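Local coordinates for ribonucleoside-diphosphate reductase subunit beta (Streptococcus sanguinis, PDB 4N83) that carries the dimetal cofactor, manganese or iron, of a class Ib ribonucleotide reductase and, with the alpha subunit, makes deoxyribonucleotides from ribonucleotides, at the interface of chains A and B. Coordinates in Å, arbitrary orientation; residue numbers count along the deposited sequence, not the author numbering. Chains: chain A/B, Ribonucleoside-diphosphate reductase subunit beta.

Both contacts belong to one two-fold symmetric interface of the beta-subunit dimer, and each recurs with the chains exchanged. Their centres lie about 22 Å apart. They share no residues. Contact 1 sits near the two-fold axis, where helix 84-111 of one chain meets its own copy. Contact 2 is peripheral: the extended N-terminal segment of chain A reaches to helix 128-143 of chain B. The two contacts combine helix packing with an N-terminal arm exchanged between the chains. The centre of contact 1 is about 19 Å from A:Tyr104, the expected radical tyrosine of this family, and that of contact 2 about 16 Å from B:Tyr104.

Contact 1: the interface of chains A and B. Residues chain A 22, 26, 91-92, 95; chain B 29, 95, 98-99.
B:Phe95 inserts its ring among A:Trp22, A:Asn92 and A:Phe95. It has the most buried surface of the patch, 83 Å². The A:Trp22 ring meets it through CH2, at the far rim of the indole, 3.6 Å from B:Phe95 CE1. The side chains of A:Asn92 and B:Phe95 run side by side and point the same way, with the amide and ring planes 57° apart. The amide ND2 of A:Asn92 sits over one face of the ring, toward its rim, 3.4 Å from B:Phe95 CE1, and its CB packs on CD1. The two Phe95 residues are symmetry mates. Their side chains cross obliquely, but the rings lie almost parallel and slipped. They meet rim to rim, CD2 of A:Phe95 to CD2 of B:Phe95 at 3.7 Å. CG of B:Phe95 is anti to the backbone N (chi1 161°), and the ring reaches A:Asn92 and A:Trp22 from there.

Beside these ring contacts is a polar bond. The amide ND2 of A:Asn91 donates to the hydroxyl OG of B:Ser98 at 2.8 Å. The bond is moderately straight, 151° at the hydrogen, and OG lies slightly out of the amide plane.

Residues behind the rings back them. B:Val99 CG2 lies 3.6 Å above the other face of the B:Phe95 ring, toward its rim. The ring is thus held between its own chain's valine and the partner's amide. B:Phe29 CE1 abuts the edge in plane. On the other chain, A:Thr26 CG2 covers part of one A:Trp22 face. Both methyls also graze the partner chain, A:Thr26 CG2 at B:Phe95 and B:Val99 CG2 at A:Trp22. The A:Thr26 hydroxyl OG1 donates to A:Trp22 O, 2.6 Å away, within helix 16-27.

Together these contacts join helices 16-27 and 84-111 of one subunit to helix 84-111 of the other. They form a central part of the beta-dimer core.

Contact 2: the interface of chains A and B. Residues chain A 4-5; chain B 134-135, 138.
A:Tyr4 lays its ring against helix 128-143 of chain B, where B:Glu135 and B:Asn138 receive it. One face of the ring is turned to B:Glu135. The side-chain CG of that glutamate sits over the ring centre, 4.2 Å above the plane. The ring also meets the helix backbone: A:Tyr4 CE2 is 3.6 Å from B:Glu135 CA. The same CE2 approaches the carbonyl oxygen of B:Ala134. The phenol is therefore packed mainly on aliphatic and backbone atoms, and 59 Å² of A:Tyr4 is hidden by chain B.

B:Asn138 stands one turn further along the helix. Its side chain runs obliquely across that of A:Tyr4, and the ring and amide planes are 71° apart. Its methylene CB lies 3.7 Å from A:Tyr4 OH. CG of B:Asn138 is anti to the backbone N, and ND2 faces the hydroxyl.

The first torsion of A:Tyr4 puts CG anti to the backbone N (chi1 -177°). This sends the ring away from the loop and onto the helix. A:Tyr5, the next residue, contributes less. Its ring edge atom CE2 comes no nearer to chain B than 4.3 Å, to ND2 of B:Asn138.

The contact anchors the N-terminal arm of one subunit on its partner, chiefly by packing. The polar link is weak: the amide ND2 of B:Asn138 donates to the phenol OH of A:Tyr4 at 3.4 Å, with an angle of 157° at the hydrogen.

Contact 1: the interface of chains A and B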
ATOM      1  N   TRP A  22      -6.709   3.551 -10.464  1.00 57.75           N
ATOM      2  CA  TRP A  22      -5.602   4.178  -9.749  1.00 58.74           C
ATOM      3  C   TRP A  22      -5.923   5.645  -9.463  1.00 58.68           C
ATOM      4  O   TRP A  22      -5.801   6.100  -8.325  1.00 58.56           O
ATOM      5  CB  TRP A  22      -4.307   4.065 -10.558  1.00 59.38           C
ATOM      6  CG  TRP A  22      -3.148   4.805  -9.960  1.00 59.97           C
ATOM      7  CD1 TRP A  22      -2.804   6.104 -10.189  1.00 60.07           C
ATOM      8  CD2 TRP A  22      -2.178   4.290  -9.040  1.00 60.94           C
ATOM      9  NE1 TRP A  22      -1.682   6.432  -9.469  1.00 60.57           N
ATOM     10  CE2 TRP A  22      -1.276   5.336  -8.756  1.00 60.99           C
ATOM     11  CE3 TRP A  22      -1.983   3.046  -8.427  1.00 61.58           C
ATOM     12  CZ2 TRP A  22      -0.198   5.178  -7.885  1.00 61.74           C
ATOM     13  CZ3 TRP A  22      -0.909   2.892  -7.561  1.00 62.00           C
ATOM     14  CH2 TRP A  22      -0.031   3.951  -7.301  1.00 62.19           C
ATOM     15  N   THR A  26      -6.452   6.981  -5.593  1.00 64.60           N
ATOM     16  CA  THR A  26      -5.444   7.933  -5.126  1.00 65.38           C
ATOM     17  C   THR A  26      -6.063   9.301  -4.828  1.00 65.20           C
ATOM     18  O   THR A  26      -5.691   9.960  -3.857  1.00 65.02           O
ATOM     19  CB  THR A  26      -4.306   8.104  -6.149  1.00 66.06           C
ATOM     20  OG1 THR A  26      -4.856   8.393  -7.442  1.00 66.12           O
ATOM     21  CG2 THR A  26      -3.457   6.840  -6.217  1.00 66.08           C
ATOM     22  N   ASN A  91      -1.452  -2.449  -4.324  1.00 70.92           N
ATOM     23  CA  ASN A  91      -0.610  -1.855  -3.284  1.00 72.02           C
ATOM     24  C   ASN A  91      -1.333  -0.684  -2.633  1.00 71.53           C
ATOM     25  O   ASN A  91      -1.335  -0.549  -1.407  1.00 71.86           O
ATOM     26  CB  ASN A  91       0.733  -1.390  -3.854  1.00 72.33           C
ATOM     27  CG  ASN A  91       1.577  -2.539  -4.373  1.00 73.80           C
ATOM     28  OD1 ASN A  91       1.533  -3.650  -3.840  1.00 74.78           O
ATOM     29  ND2 ASN A  91       2.356  -2.274  -5.419  1.00 73.86           N
ATOM     30  N   ASN A  92      -1.950   0.151  -3.469  1.00 70.73           N
ATOM     31  CA  ASN A  92      -2.817   1.229  -2.999  1.00 70.21           C
ATOM     32  C   ASN A  92      -4.028   0.696  -2.230  1.00 70.33           C
ATOM     33  O   ASN A  92      -4.391   1.241  -1.188  1.00 70.31           O
ATOM     34  CB  ASN A  92      -3.293   2.088  -4.177  1.00 69.22           C
ATOM     35  CG  ASN A  92      -4.400   3.044  -3.788  1.00 68.43           C
ATOM     36  OD1 ASN A  92      -5.567   2.804  -4.088  1.00 68.13           O
ATOM     37  ND2 ASN A  92      -4.046   4.120  -3.095  1.00 68.25           N
ATOM     38  N   PHE A  95      -2.880  -0.666   1.270  1.00 75.29           N
ATOM     39  CA  PHE A  95      -2.581   0.438   2.184  1.00 75.22           C
ATOM     40  C   PHE A  95      -3.862   1.046   2.759  1.00 74.60           C
ATOM     41  O   PHE A  95      -3.955   1.275   3.965  1.00 75.98           O
ATOM     42  CB  PHE A  95      -1.746   1.519   1.489  1.00 75.07           C
ATOM     43  CG  PHE A  95      -1.792   2.856   2.176  1.00 75.29           C
ATOM     44  CD1 PHE A  95      -1.379   2.993   3.496  1.00 75.91           C
ATOM     45  CD2 PHE A  95      -2.250   3.980   1.503  1.00 75.16           C
ATOM     46  CE1 PHE A  95      -1.430   4.223   4.130  1.00 76.15           C
ATOM     47  CE2 PHE A  95      -2.298   5.212   2.130  1.00 75.28           C
ATOM     48  CZ  PHE A  95      -1.887   5.336   3.445  1.00 75.59           C
TER
ATOM     49  N   PHE B  29       2.353  11.886   2.310  1.00 66.19           N
ATOM     50  CA  PHE B  29       1.697  11.416   1.090  1.00 65.69           C
ATOM     51  C   PHE B  29       1.732  12.483   0.006  1.00 64.95           C
ATOM     52  O   PHE B  29       1.484  13.658   0.279  1.00 65.43           O
ATOM     53  CB  PHE B  29       0.244  11.013   1.359  1.00 66.68           C
ATOM     54  CG  PHE B  29      -0.550  10.752   0.107  1.00 66.51           C
ATOM     55  CD1 PHE B  29      -0.194   9.719  -0.751  1.00 66.10           C
ATOM     56  CD2 PHE B  29      -1.645  11.542  -0.220  1.00 67.01           C
ATOM     57  CE1 PHE B  29      -0.915   9.476  -1.906  1.00 66.03           C
ATOM     58  CE2 PHE B  29      -2.371  11.303  -1.375  1.00 66.97           C
ATOM     59  CZ  PHE B  29      -2.006  10.267  -2.218  1.00 66.52           C
ATOM     60  N   PHE B  95       2.935   0.932  -1.273  1.00 69.30           N
ATOM     61  CA  PHE B  95       2.111   1.790  -2.128  1.00 68.28           C
ATOM     62  C   PHE B  95       2.940   2.946  -2.678  1.00 66.65           C
ATOM     63  O   PHE B  95       2.910   3.216  -3.877  1.00 66.29           O
ATOM     64  CB  PHE B  95       0.886   2.316  -1.367  1.00 68.95           C
ATOM     65  CG  PHE B  95       0.252   3.531  -1.994  1.00 68.59           C
ATOM     66  CD1 PHE B  95      -0.225   3.493  -3.299  1.00 68.48           C
ATOM     67  CD2 PHE B  95       0.127   4.716  -1.277  1.00 68.55           C
ATOM     68  CE1 PHE B  95      -0.806   4.612  -3.876  1.00 68.16           C
ATOM     69  CE2 PHE B  95      -0.457   5.835  -1.849  1.00 68.43           C
ATOM     70  CZ  PHE B  95      -0.925   5.783  -3.150  1.00 68.04           C
ATOM     71  N   SER B  98       5.122   2.220  -5.578  1.00 62.46           N
ATOM     72  CA  SER B  98       4.378   2.246  -6.837  1.00 63.27           C
ATOM     73  C   SER B  98       4.179   3.682  -7.320  1.00 63.19           C
ATOM     74  O   SER B  98       4.163   3.938  -8.527  1.00 63.60           O
ATOM     75  CB  SER B  98       3.018   1.558  -6.683  1.00 64.13           C
ATOM     76  OG  SER B  98       3.147   0.285  -6.076  1.00 65.10           O
ATOM     77  N   VAL B  99       4.020   4.610  -6.373  1.00 63.06           N
ATOM     78  CA  VAL B  99       3.918   6.040  -6.681  1.00 62.04           C
ATOM     79  C   VAL B  99       5.230   6.529  -7.279  1.00 61.22           C
ATOM     80  O   VAL B  99       5.230   7.311  -8.232  1.00 61.19           O
ATOM     81  CB  VAL B  99       3.591   6.890  -5.428  1.00 62.28           C
ATOM     82  CG1 VAL B  99       3.602   8.380  -5.762  1.00 61.72           C
ATOM     83  CG2 VAL B  99       2.244   6.492  -4.841  1.00 63.18           C
TER

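Contact 2: the interface of chains A and B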
ATOM      1  N   TYR A   4      15.518 -10.092 -17.418  1.00107.09           N
ATOM      2  CA  TYR A   4      15.165 -10.652 -16.109  1.00107.16           C
ATOM      3  C   TYR A   4      13.891 -10.032 -15.522  1.00105.22           C
ATOM      4  O   TYR A   4      12.971 -10.756 -15.130  1.00105.13           O
ATOM      5  CB  TYR A   4      16.323 -10.492 -15.120  1.00107.89           C
ATOM      6  CG  TYR A   4      16.043 -11.109 -13.768  1.00108.07           C
ATOM      7  CD1 TYR A   4      16.002 -12.491 -13.610  1.00109.88           C
ATOM      8  CD2 TYR A   4      15.809 -10.313 -12.650  1.00106.85           C
ATOM      9  CE1 TYR A   4      15.739 -13.063 -12.378  1.00110.41           C
ATOM     10  CE2 TYR A   4      15.545 -10.877 -11.413  1.00107.41           C
ATOM     11  CZ  TYR A   4      15.513 -12.252 -11.281  1.00109.10           C
ATOM     12  OH  TYR A   4      15.255 -12.821 -10.056  1.00109.46           O
ATOM     13  N   TYR A   5      13.851  -8.702 -15.451  1.00103.55           N
ATOM     14  CA  TYR A   5      12.706  -7.978 -14.884  1.00101.13           C
ATOM     15  C   TYR A   5      12.207  -6.911 -15.860  1.00 99.22           C
ATOM     16  O   TYR A   5      12.858  -6.627 -16.867  1.00100.26           O
ATOM     17  CB  TYR A   5      13.088  -7.339 -13.541  1.00100.98           C
ATOM     18  CG  TYR A   5      11.996  -7.404 -12.489  1.00100.10           C
ATOM     19  CD1 TYR A   5      11.360  -6.249 -12.036  1.00 98.35           C
ATOM     20  CD2 TYR A   5      11.601  -8.625 -11.946  1.00100.90           C
ATOM     21  CE1 TYR A   5      10.364  -6.312 -11.073  1.00 97.50           C
ATOM     22  CE2 TYR A   5      10.607  -8.697 -10.985  1.00 99.92           C
ATOM     23  CZ  TYR A   5       9.990  -7.540 -10.552  1.00 98.39           C
ATOM     24  OH  TYR A   5       9.003  -7.614  -9.596  1.00 97.57           O
TER
ATOM     25  N   ALA B 134      19.210  -6.129 -10.581  1.00 98.13           N
ATOM     26  CA  ALA B 134      17.924  -6.632 -10.089  1.00 96.45           C
ATOM     27  C   ALA B 134      17.964  -8.149  -9.889  1.00 96.80           C
ATOM     28  O   ALA B 134      17.249  -8.690  -9.045  1.00 96.00           O
ATOM     29  CB  ALA B 134      16.807  -6.256 -11.051  1.00 95.91           C
ATOM     30  N   GLU B 135      18.804  -8.822 -10.675  1.00 97.36           N
ATOM     31  CA  GLU B 135      19.000 -10.268 -10.574  1.00 97.89           C
ATOM     32  C   GLU B 135      19.595 -10.664  -9.223  1.00 97.90           C
ATOM     33  O   GLU B 135      19.206 -11.680  -8.643  1.00 98.43           O
ATOM     34  CB  GLU B 135      19.914 -10.741 -11.705  1.00 99.10           C
ATOM     35  CG  GLU B 135      19.920 -12.238 -11.946  1.00100.40           C
ATOM     36  CD  GLU B 135      20.594 -12.596 -13.256  1.00101.61           C
ATOM     37  OE1 GLU B 135      21.588 -11.930 -13.620  1.00101.37           O
ATOM     38  OE2 GLU B 135      20.127 -13.539 -13.925  1.00103.00           O
ATOM     39  N   ASN B 138      16.796  -9.413  -6.266  1.00 89.81           N
ATOM     40  CA  ASN B 138      15.574 -10.224  -6.205  1.00 90.12           C
ATOM     41  C   ASN B 138      15.836 -11.684  -5.805  1.00 91.91           C
ATOM     42  O   ASN B 138      14.924 -12.379  -5.351  1.00 91.98           O
ATOM     43  CB  ASN B 138      14.818 -10.167  -7.538  1.00 89.82           C
ATOM     44  CG  ASN B 138      13.334 -10.460  -7.384  1.00 89.21           C
ATOM     45  OD1 ASN B 138      12.686  -9.964  -6.462  1.00 88.10           O
ATOM     46  ND2 ASN B 138      12.788 -11.260  -8.294  1.00 90.23           N
TER